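Local coordinates for protein multi-copper Oxidase CueO (Ochrobactrum, PDB 6EVG) that oxidises lignin model compounds and lignosulfonate as a laccase-like multi-copper oxidase, probably passing electrons from a mononuclear copper on to dioxygen, at residues A[90-95]-A[128-133]; A[487-492]-A[499-504]. All blocks are in the same frame, centred on the assembly; numbering follows the deposited sequence.

In the fold
Both contacts are antiparallel strand pairs in the core; both are buried, with Gly94 at the end of contact 1 partly exposed. Contact 1 joins strands of a sheet of the N-terminal cupredoxin domain, contact 2 strands of a sheet of the C-terminal one, so they share no element. They meet across the domain boundary, their centres about 14 Å apart: His93 packs on His491, and His133 stacks on His489 and touches Met487 and Met501. Their chemistry differs with place. At 90-95 and 128-133 one face is a cluster of indole and imidazole rings in which one imidazole-imidazole hydrogen bond crosses; at 487-492 and 499-504 sulfur dominates, and a thiolate sulfur holds the copper. Such an interface illustrates how cupredoxin domains place a mononuclear copper beside a histidine-lined interdomain site.

Contact 1 (A[90-95]-A[128-133]); sequences LHWHGL and NWFHPH
His93 and His131 meet ring edge to ring edge on one face of the antiparallel pair, with ND1 of His93 2.8 Å from NE2 of His131 in a hydrogen bond of 163°. The backbone ladder beneath is uneven. His91 N to His131 O (2.9 Å) and Trp129 N to His93 O (3.0 Å) are good bonds, whereas their reciprocals are weak.

Ring packing completes that face. Trp129, its CG in the crowded position between backbone N and carbonyl carbon (chi1 69°), brings NE1 over the centre of the His93 imidazole, 3.2 Å above its plane, while CB of His93 covers the pyrrole ring in a CH-pi contact. On the reverse face the contact is apolar: Trp92 turns the edge of its indole to the face of Phe130, CZ3 lying 3.8 Å from Phe130 CG, and Leu90 CD1 touches the same phenyl.

His93 NE2 bonds Thr463; an alanine at His93 would probably leave that hydroxyl and His131 NE2 without their mate and open a gap over the Trp129 indole.

In multicopper oxidases the HXHG and HXH motifs, here His91-Trp92-His93-Gly94 and His131-Pro132-His133, supply trinuclear copper ligands. Here His93 bonds His131 directly and His91 NE2 bonds His437 NE2, consistent with no copper lying between the members of either pair.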
ATOM      1  N   LEU A  90      -8.516 -11.150  -2.304  1.00  7.91           N
ATOM      2  CA  LEU A  90      -7.204 -10.506  -2.084  1.00  7.72           C
ATOM      3  C   LEU A  90      -6.696 -10.004  -3.431  1.00  7.83           C
ATOM      4  O   LEU A  90      -6.632 -10.772  -4.402  1.00  9.30           O
ATOM      5  CB  LEU A  90      -6.182 -11.426  -1.443  1.00  8.10           C
ATOM      6  CG  LEU A  90      -6.515 -11.849  -0.015  1.00  8.59           C
ATOM      7  CD1 LEU A  90      -5.542 -12.888   0.497  1.00 10.09           C
ATOM      8  CD2 LEU A  90      -6.536 -10.671   0.963  1.00  8.90           C
ATOM      9  N   HIS A  91      -6.324  -8.723  -3.475  1.00  7.30           N
ATOM     10  CA  HIS A  91      -5.579  -8.118  -4.574  1.00  7.47           C
ATOM     11  C   HIS A  91      -4.085  -8.163  -4.239  1.00  7.00           C
ATOM     12  O   HIS A  91      -3.690  -7.742  -3.155  1.00  7.55           O
ATOM     13  CB  HIS A  91      -6.059  -6.652  -4.781  1.00  8.01           C
ATOM     14  CG  HIS A  91      -5.179  -5.765  -5.581  1.00  7.92           C
ATOM     15  ND1 HIS A  91      -4.644  -6.097  -6.797  1.00  8.42           N
ATOM     16  CD2 HIS A  91      -4.785  -4.476  -5.337  1.00  8.68           C
ATOM     17  CE1 HIS A  91      -3.912  -5.054  -7.237  1.00  8.79           C
ATOM     18  NE2 HIS A  91      -4.006  -4.061  -6.373  1.00  9.07           N
ATOM     19  N   TRP A  92      -3.313  -8.695  -5.175  1.00  7.01           N
ATOM     20  CA  TRP A  92      -1.865  -8.845  -5.031  1.00  7.41           C
ATOM     21  C   TRP A  92      -1.250  -7.505  -5.490  1.00  7.18           C
ATOM     22  O   TRP A  92      -0.863  -7.327  -6.648  1.00  8.46           O
ATOM     23  CB  TRP A  92      -1.345 -10.035  -5.838  1.00  7.70           C
ATOM     24  CG  TRP A  92      -2.094 -11.301  -5.680  1.00  7.51           C
ATOM     25  CD1 TRP A  92      -2.710 -11.973  -6.670  1.00  8.23           C
ATOM     26  CD2 TRP A  92      -2.287 -12.068  -4.479  1.00  8.10           C
ATOM     27  NE1 TRP A  92      -3.328 -13.098  -6.191  1.00  8.65           N
ATOM     28  CE2 TRP A  92      -3.107 -13.189  -4.841  1.00  8.11           C
ATOM     29  CE3 TRP A  92      -1.879 -11.948  -3.144  1.00  8.20           C
ATOM     30  CZ2 TRP A  92      -3.502 -14.134  -3.899  1.00  9.19           C
ATOM     31  CZ3 TRP A  92      -2.291 -12.878  -2.223  1.00  8.49           C
ATOM     32  CH2 TRP A  92      -3.105 -13.967  -2.610  1.00  8.43           C
ATOM     33  N   HIS A  93      -1.220  -6.568  -4.548  1.00  7.24           N
ATOM     34  CA  HIS A  93      -0.877  -5.139  -4.765  1.00  7.18           C
ATOM     35  C   HIS A  93       0.639  -4.995  -4.902  1.00  7.41           C
ATOM     36  O   HIS A  93       1.360  -4.952  -3.916  1.00  8.40           O
ATOM     37  CB  HIS A  93      -1.465  -4.361  -3.606  1.00  7.19           C
ATOM     38  CG  HIS A  93      -1.466  -2.872  -3.764  1.00  7.35           C
ATOM     39  ND1 HIS A  93      -2.515  -2.119  -3.246  1.00  7.58           N
ATOM     40  CD2 HIS A  93      -0.528  -2.041  -4.272  1.00  7.92           C
ATOM     41  CE1 HIS A  93      -2.203  -0.843  -3.442  1.00  8.23           C
ATOM     42  NE2 HIS A  93      -1.015  -0.757  -4.049  1.00  8.28           N
ATOM     43  N   GLY A  94       1.083  -4.935  -6.160  1.00  8.41           N
ATOM     44  CA  GLY A  94       2.478  -4.906  -6.516  1.00  8.70           C
ATOM     45  C   GLY A  94       3.032  -6.136  -7.163  1.00  8.84           C
ATOM     46  O   GLY A  94       4.108  -6.128  -7.744  1.00  9.48           O
ATOM     47  N   LEU A  95       2.276  -7.242  -7.100  1.00 10.43           N
ATOM     48  CA  LEU A  95       2.703  -8.464  -7.769  1.00  9.93           C
ATOM     49  C   LEU A  95       2.390  -8.386  -9.242  1.00 10.03           C
ATOM     50  O   LEU A  95       1.383  -7.775  -9.642  1.00 12.89           O
ATOM     51  CB  LEU A  95       1.988  -9.688  -7.129  1.00 10.70           C
ATOM     52  CG  LEU A  95       2.659 -11.024  -7.288  1.00 11.38           C
ATOM     53  CD1 LEU A  95       4.000 -11.033  -6.495  1.00 16.72           C
ATOM     54  CD2 LEU A  95       1.763 -12.142  -6.821  1.00 11.47           C
ATOM     55  N   ASN A 128       5.821  -5.527  -1.607  1.00  7.36           N
ATOM     56  CA  ASN A 128       4.418  -5.507  -2.054  1.00  6.84           C
ATOM     57  C   ASN A 128       3.508  -5.885  -0.917  1.00  6.75           C
ATOM     58  O   ASN A 128       3.970  -6.166   0.214  1.00  6.69           O
ATOM     59  CB  ASN A 128       4.269  -6.387  -3.295  1.00  7.02           C
ATOM     60  CG  ASN A 128       5.339  -6.036  -4.318  1.00  7.39           C
ATOM     61  OD1 ASN A 128       5.349  -4.903  -4.810  1.00  8.63           O
ATOM     62  ND2 ASN A 128       6.195  -6.981  -4.614  1.00  9.12           N
ATOM     63  N   TRP A 129       2.205  -5.959  -1.168  1.00  6.68           N
ATOM     64  CA  TRP A 129       1.260  -6.299  -0.106  1.00  6.26           C
ATOM     65  C   TRP A 129      -0.017  -6.844  -0.714  1.00  6.09           C
ATOM     66  O   TRP A 129      -0.144  -6.948  -1.927  1.00  6.88           O
ATOM     67  CB  TRP A 129       1.029  -5.140   0.866  1.00  6.28           C
ATOM     68  CG  TRP A 129       0.281  -3.969   0.312  1.00  6.54           C
ATOM     69  CD1 TRP A 129       0.594  -3.162  -0.738  1.00  7.36           C
ATOM     70  CD2 TRP A 129      -0.881  -3.391   0.917  1.00  6.53           C
ATOM     71  NE1 TRP A 129      -0.320  -2.130  -0.826  1.00  7.47           N
ATOM     72  CE2 TRP A 129      -1.249  -2.272   0.175  1.00  6.91           C
ATOM     73  CE3 TRP A 129      -1.665  -3.740   2.029  1.00  7.20           C
ATOM     74  CZ2 TRP A 129      -2.347  -1.467   0.531  1.00  7.83           C
ATOM     75  CZ3 TRP A 129      -2.737  -2.975   2.386  1.00  7.94           C
ATOM     76  CH2 TRP A 129      -3.075  -1.815   1.633  1.00  8.11           C
ATOM     77  N   PHE A 130      -0.979  -7.190   0.147  1.00  6.37           N
ATOM     78  CA  PHE A 130      -2.247  -7.714  -0.350  1.00  6.51           C
ATOM     79  C   PHE A 130      -3.336  -7.435   0.629  1.00  6.39           C
ATOM     80  O   PHE A 130      -3.100  -7.339   1.852  1.00  7.21           O
ATOM     81  CB  PHE A 130      -2.143  -9.227  -0.717  1.00  6.84           C
ATOM     82  CG  PHE A 130      -1.552 -10.105   0.311  1.00  6.79           C
ATOM     83  CD1 PHE A 130      -2.324 -10.767   1.250  1.00  8.40           C
ATOM     84  CD2 PHE A 130      -0.184 -10.384   0.329  1.00  7.41           C
ATOM     85  CE1 PHE A 130      -1.756 -11.650   2.167  1.00  9.70           C
ATOM     86  CE2 PHE A 130       0.396 -11.245   1.276  1.00  7.93           C
ATOM     87  CZ  PHE A 130      -0.400 -11.866   2.167  1.00  8.84           C
ATOM     88  N   HIS A 131      -4.561  -7.300   0.116  1.00  6.71           N
ATOM     89  CA  HIS A 131      -5.679  -6.807   0.922  1.00  7.08           C
ATOM     90  C   HIS A 131      -6.943  -6.972   0.081  1.00  7.43           C
ATOM     91  O   HIS A 131      -6.858  -7.171  -1.128  1.00  7.57           O
ATOM     92  CB  HIS A 131      -5.442  -5.336   1.280  1.00  7.98           C
ATOM     93  CG  HIS A 131      -5.264  -4.469   0.074  1.00  8.12           C
ATOM     94  ND1 HIS A 131      -6.325  -4.007  -0.684  1.00 11.33           N
ATOM     95  CD2 HIS A 131      -4.156  -4.084  -0.574  1.00  8.15           C
ATOM     96  CE1 HIS A 131      -5.831  -3.312  -1.703  1.00 11.59           C
ATOM     97  NE2 HIS A 131      -4.512  -3.310  -1.637  1.00  9.13           N
ATOM     98  N   PRO A 132      -8.110  -6.837   0.699  1.00  8.34           N
ATOM     99  CA  PRO A 132      -9.370  -7.015  -0.084  1.00  8.87           C
ATOM    100  C   PRO A 132      -9.530  -5.907  -1.092  1.00  8.64           C
ATOM    101  O   PRO A 132      -9.071  -4.769  -0.922  1.00  9.58           O
ATOM    102  CB  PRO A 132     -10.469  -6.935   0.970  1.00 11.61           C
ATOM    103  CG  PRO A 132      -9.767  -7.334   2.257  1.00 12.99           C
ATOM    104  CD  PRO A 132      -8.416  -6.714   2.113  1.00 11.32           C
ATOM    105  N   HIS A 133     -10.237  -6.220  -2.163  1.00  8.48           N
ATOM    106  CA  HIS A 133     -10.593  -5.239  -3.180  1.00  8.98           C
ATOM    107  C   HIS A 133     -11.988  -5.637  -3.655  1.00  8.43           C
ATOM    108  O   HIS A 133     -12.175  -6.639  -4.357  1.00  9.83           O
ATOM    109  CB  HIS A 133      -9.589  -5.180  -4.335  1.00 10.22           C
ATOM    110  CG  HIS A 133      -9.894  -4.048  -5.259  1.00 10.92           C
ATOM    111  ND1 HIS A 133      -9.730  -2.731  -4.883  1.00 11.92           N
ATOM    112  CD2 HIS A 133     -10.426  -4.031  -6.498  1.00 12.42           C
ATOM    113  CE1 HIS A 133     -10.145  -1.960  -5.877  1.00 12.80           C
ATOM    114  NE2 HIS A 133     -10.593  -2.729  -6.868  1.00 13.21           N
TER

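Contact 2 (A[487-492]-A[499-504]); sequences MFHCHV and GMMAQF. With CU (copper (II) ion), chain B.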
ATOM      1  N   MET A 487      -8.234  -2.542 -12.718  1.00 11.74           N
ATOM      2  CA  MET A 487      -8.889  -1.372 -12.187  1.00 10.46           C
ATOM      3  C   MET A 487      -7.891  -0.282 -11.908  1.00  9.17           C
ATOM      4  O   MET A 487      -6.717  -0.560 -11.686  1.00 10.32           O
ATOM      5  CB  MET A 487      -9.672  -1.718 -10.936  1.00 13.32           C
ATOM      6  CG  MET A 487     -10.667  -2.881 -11.316  1.00 17.06           C
ATOM      7  SD  MET A 487     -11.690  -3.404  -9.999  1.00 19.72           S
ATOM      8  CE  MET A 487     -12.996  -2.395 -10.288  1.00 22.04           C
ATOM      9  N   PHE A 488      -8.379   0.949 -11.853  1.00  8.94           N
ATOM     10  CA  PHE A 488      -7.627   2.087 -11.344  1.00  8.88           C
ATOM     11  C   PHE A 488      -8.555   2.912 -10.506  1.00  8.61           C
ATOM     12  O   PHE A 488      -9.753   3.027 -10.814  1.00  9.63           O
ATOM     13  CB  PHE A 488      -6.900   2.843 -12.455  1.00  9.96           C
ATOM     14  CG  PHE A 488      -7.781   3.448 -13.520  1.00  9.83           C
ATOM     15  CD1 PHE A 488      -8.206   2.684 -14.579  1.00 11.19           C
ATOM     16  CD2 PHE A 488      -8.109   4.806 -13.561  1.00 10.83           C
ATOM     17  CE1 PHE A 488      -8.949   3.244 -15.653  1.00 11.98           C
ATOM     18  CE2 PHE A 488      -8.853   5.355 -14.604  1.00 10.81           C
ATOM     19  CZ  PHE A 488      -9.265   4.565 -15.654  1.00 11.49           C
ATOM     20  N   HIS A 489      -8.032   3.544  -9.446  1.00  8.07           N
ATOM     21  CA  HIS A 489      -8.913   4.141  -8.466  1.00  8.05           C
ATOM     22  C   HIS A 489      -8.135   5.025  -7.506  1.00  8.33           C
ATOM     23  O   HIS A 489      -6.923   4.953  -7.420  1.00  9.72           O
ATOM     24  CB  HIS A 489      -9.705   3.044  -7.688  1.00  8.87           C
ATOM     25  CG  HIS A 489      -8.844   2.018  -7.019  1.00  9.48           C
ATOM     26  ND1 HIS A 489      -8.446   2.140  -5.710  1.00  9.96           N
ATOM     27  CD2 HIS A 489      -8.328   0.849  -7.452  1.00 10.67           C
ATOM     28  CE1 HIS A 489      -7.716   1.071  -5.388  1.00 10.40           C
ATOM     29  NE2 HIS A 489      -7.589   0.293  -6.442  1.00 10.70           N
ATOM     30  N   CYS A 490      -8.910   5.748  -6.700  1.00  8.66           N
ATOM     31  CA  CYS A 490      -8.385   6.398  -5.508  1.00  8.88           C
ATOM     32  C   CYS A 490      -8.235   5.337  -4.437  1.00  8.63           C
ATOM     33  O   CYS A 490      -9.097   4.478  -4.260  1.00  9.78           O
ATOM     34  CB  CYS A 490      -9.295   7.506  -5.057  1.00 10.32           C
ATOM     35  SG  CYS A 490      -8.648   8.355  -3.602  1.00 10.19           S
ATOM     36  N   HIS A 491      -7.133   5.422  -3.675  1.00  8.13           N
ATOM     37  CA  HIS A 491      -6.860   4.541  -2.559  1.00  8.40           C
ATOM     38  C   HIS A 491      -7.305   5.080  -1.183  1.00  8.68           C
ATOM     39  O   HIS A 491      -7.012   4.434  -0.181  1.00  9.70           O
ATOM     40  CB  HIS A 491      -5.381   4.062  -2.553  1.00  9.16           C
ATOM     41  CG  HIS A 491      -5.184   2.631  -2.165  1.00  9.33           C
ATOM     42  ND1 HIS A 491      -5.350   2.125  -0.908  1.00 10.91           N
ATOM     43  CD2 HIS A 491      -4.878   1.562  -2.961  1.00 11.16           C
ATOM     44  CE1 HIS A 491      -5.152   0.781  -0.956  1.00 11.89           C
ATOM     45  NE2 HIS A 491      -4.841   0.429  -2.188  1.00 12.96           N
ATOM     46  N   VAL A 492      -8.056   6.208  -1.171  1.00  8.05           N
ATOM     47  CA  VAL A 492      -8.885   6.528  -0.020  1.00  8.55           C
ATOM     48  C   VAL A 492     -10.087   5.600  -0.120  1.00  8.68           C
ATOM     49  O   VAL A 492     -10.850   5.689  -1.056  1.00  9.35           O
ATOM     50  CB  VAL A 492      -9.295   8.029  -0.004  1.00  9.37           C
ATOM     51  CG1 VAL A 492     -10.348   8.292   1.040  1.00  9.82           C
ATOM     52  CG2 VAL A 492      -8.082   8.875   0.268  1.00 10.50           C
ATOM     53  N   GLY A 499     -17.450   5.159  -5.591  1.00 10.79           N
ATOM     54  CA  GLY A 499     -17.383   5.226  -7.037  1.00 10.65           C
ATOM     55  C   GLY A 499     -16.157   5.775  -7.716  1.00  9.74           C
ATOM     56  O   GLY A 499     -16.109   5.793  -8.946  1.00  9.71           O
ATOM     57  N   MET A 500     -15.140   6.211  -6.931  1.00  9.67           N
ATOM     58  CA  MET A 500     -13.940   6.778  -7.532  1.00  9.52           C
ATOM     59  C   MET A 500     -12.982   5.670  -7.994  1.00  9.26           C
ATOM     60  O   MET A 500     -11.886   5.429  -7.457  1.00 10.13           O
ATOM     61  CB  MET A 500     -13.282   7.691  -6.498  1.00 10.73           C
ATOM     62  CG  MET A 500     -12.247   8.576  -7.058  1.00 11.51           C
ATOM     63  SD  MET A 500     -11.679   9.947  -5.980  1.00 12.73           S
ATOM     64  CE  MET A 500     -12.842  11.210  -6.170  1.00 12.75           C
ATOM     65  N   MET A 501     -13.480   4.957  -9.018  1.00  8.82           N
ATOM     66  CA  MET A 501     -12.854   3.769  -9.557  1.00  8.87           C
ATOM     67  C   MET A 501     -13.322   3.542 -10.964  1.00  8.63           C
ATOM     68  O   MET A 501     -14.426   3.940 -11.346  1.00  9.56           O
ATOM     69  CB  MET A 501     -13.201   2.542  -8.643  1.00  9.98           C
ATOM     70  CG  MET A 501     -12.582   1.240  -9.085  1.00  9.61           C
ATOM     71  SD  MET A 501     -12.297   0.058  -7.734  1.00 10.93           S
ATOM     72  CE  MET A 501     -13.969  -0.286  -7.244  1.00 14.78           C
ATOM     73  N   ALA A 502     -12.469   2.894 -11.749  1.00  8.98           N
ATOM     74  CA  ALA A 502     -12.711   2.623 -13.170  1.00  9.16           C
ATOM     75  C   ALA A 502     -11.974   1.350 -13.543  1.00  8.98           C
ATOM     76  O   ALA A 502     -11.179   0.804 -12.775  1.00  9.47           O
ATOM     77  CB  ALA A 502     -12.209   3.818 -13.996  1.00 10.26           C
ATOM     78  N   GLN A 503     -12.270   0.839 -14.738  1.00  9.92           N
ATOM     79  CA  GLN A 503     -11.798  -0.465 -15.187  1.00 10.96           C
ATOM     80  C   GLN A 503     -11.161  -0.406 -16.562  1.00  9.74           C
ATOM     81  O   GLN A 503     -11.598   0.397 -17.429  1.00 10.71           O
ATOM     82  CB  GLN A 503     -13.081  -1.449 -15.353  1.00 14.14           C
ATOM     83  CG  GLN A 503     -13.852  -1.557 -14.129  1.00 15.06           C
ATOM     84  CD  GLN A 503     -14.757  -2.723 -14.141  1.00 13.54           C
ATOM     85  OE1 GLN A 503     -14.610  -3.549 -13.255  1.00 17.20           O
ATOM     86  NE2 GLN A 503     -15.796  -2.726 -15.024  1.00 13.33           N
ATOM     87  N   PHE A 504     -10.153  -1.238 -16.795  1.00  9.66           N
ATOM     88  CA  PHE A 504      -9.514  -1.356 -18.096  1.00  9.85           C
ATOM     89  C   PHE A 504      -9.346  -2.782 -18.520  1.00  9.49           C
ATOM     90  O   PHE A 504      -9.241  -3.708 -17.685  1.00 10.27           O
ATOM     91  CB  PHE A 504      -8.214  -0.562 -18.233  1.00 10.78           C
ATOM     92  CG  PHE A 504      -6.973  -1.164 -17.554  1.00 10.43           C
ATOM     93  CD1 PHE A 504      -6.116  -1.981 -18.279  1.00 11.27           C
ATOM     94  CD2 PHE A 504      -6.600  -0.821 -16.274  1.00 11.08           C
ATOM     95  CE1 PHE A 504      -4.934  -2.463 -17.712  1.00 11.12           C
ATOM     96  CE2 PHE A 504      -5.430  -1.251 -15.742  1.00 11.27           C
ATOM     97  CZ  PHE A 504      -4.590  -2.086 -16.433  1.00 10.90           C
TER
HETATM   98 CU    CU B 601      -9.884  10.074  -3.199  1.00 12.62          CU
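Met501 lies alongside His489 on one face of an antiparallel strand pair, and each of its atoms can be followed outward. CB rests 3.7 Å from His489 CB, and CG, anti to the backbone N (chi1 -179°), stays against the same carbon. SD then approaches the imidazole obliquely, 4.5 Å from its centroid, and meets Met487 CE at 3.6 Å. A bend at the last torsion (chi3 65°) brings the terminal CE to 3.8 Å from the same Met487 CE, methyl to methyl.

On the other face Ala502 CB lies over the Phe488 ring, 3.5 Å from CZ. Two hydrogen bonds tie the backbones of Phe488 and Ala502, and Cys490 N adds a third to Met500 O.

At the end of the strand, Cys490 SG binds copper at 2.2 Å, with His434 and His495 completing the site. Met500 SD stands 3.3 Å from the metal, too far for a normal bond, as expected of the weak axial methionine in CueO-type sites. Val492 N donates to SG, and His489 ND1 reaches Cys490 O (2.8 Å). This His-Cys-His arrangement is consistent with the family's electron route, in which the cysteine passes electrons through its flanking histidines to the trinuclear site.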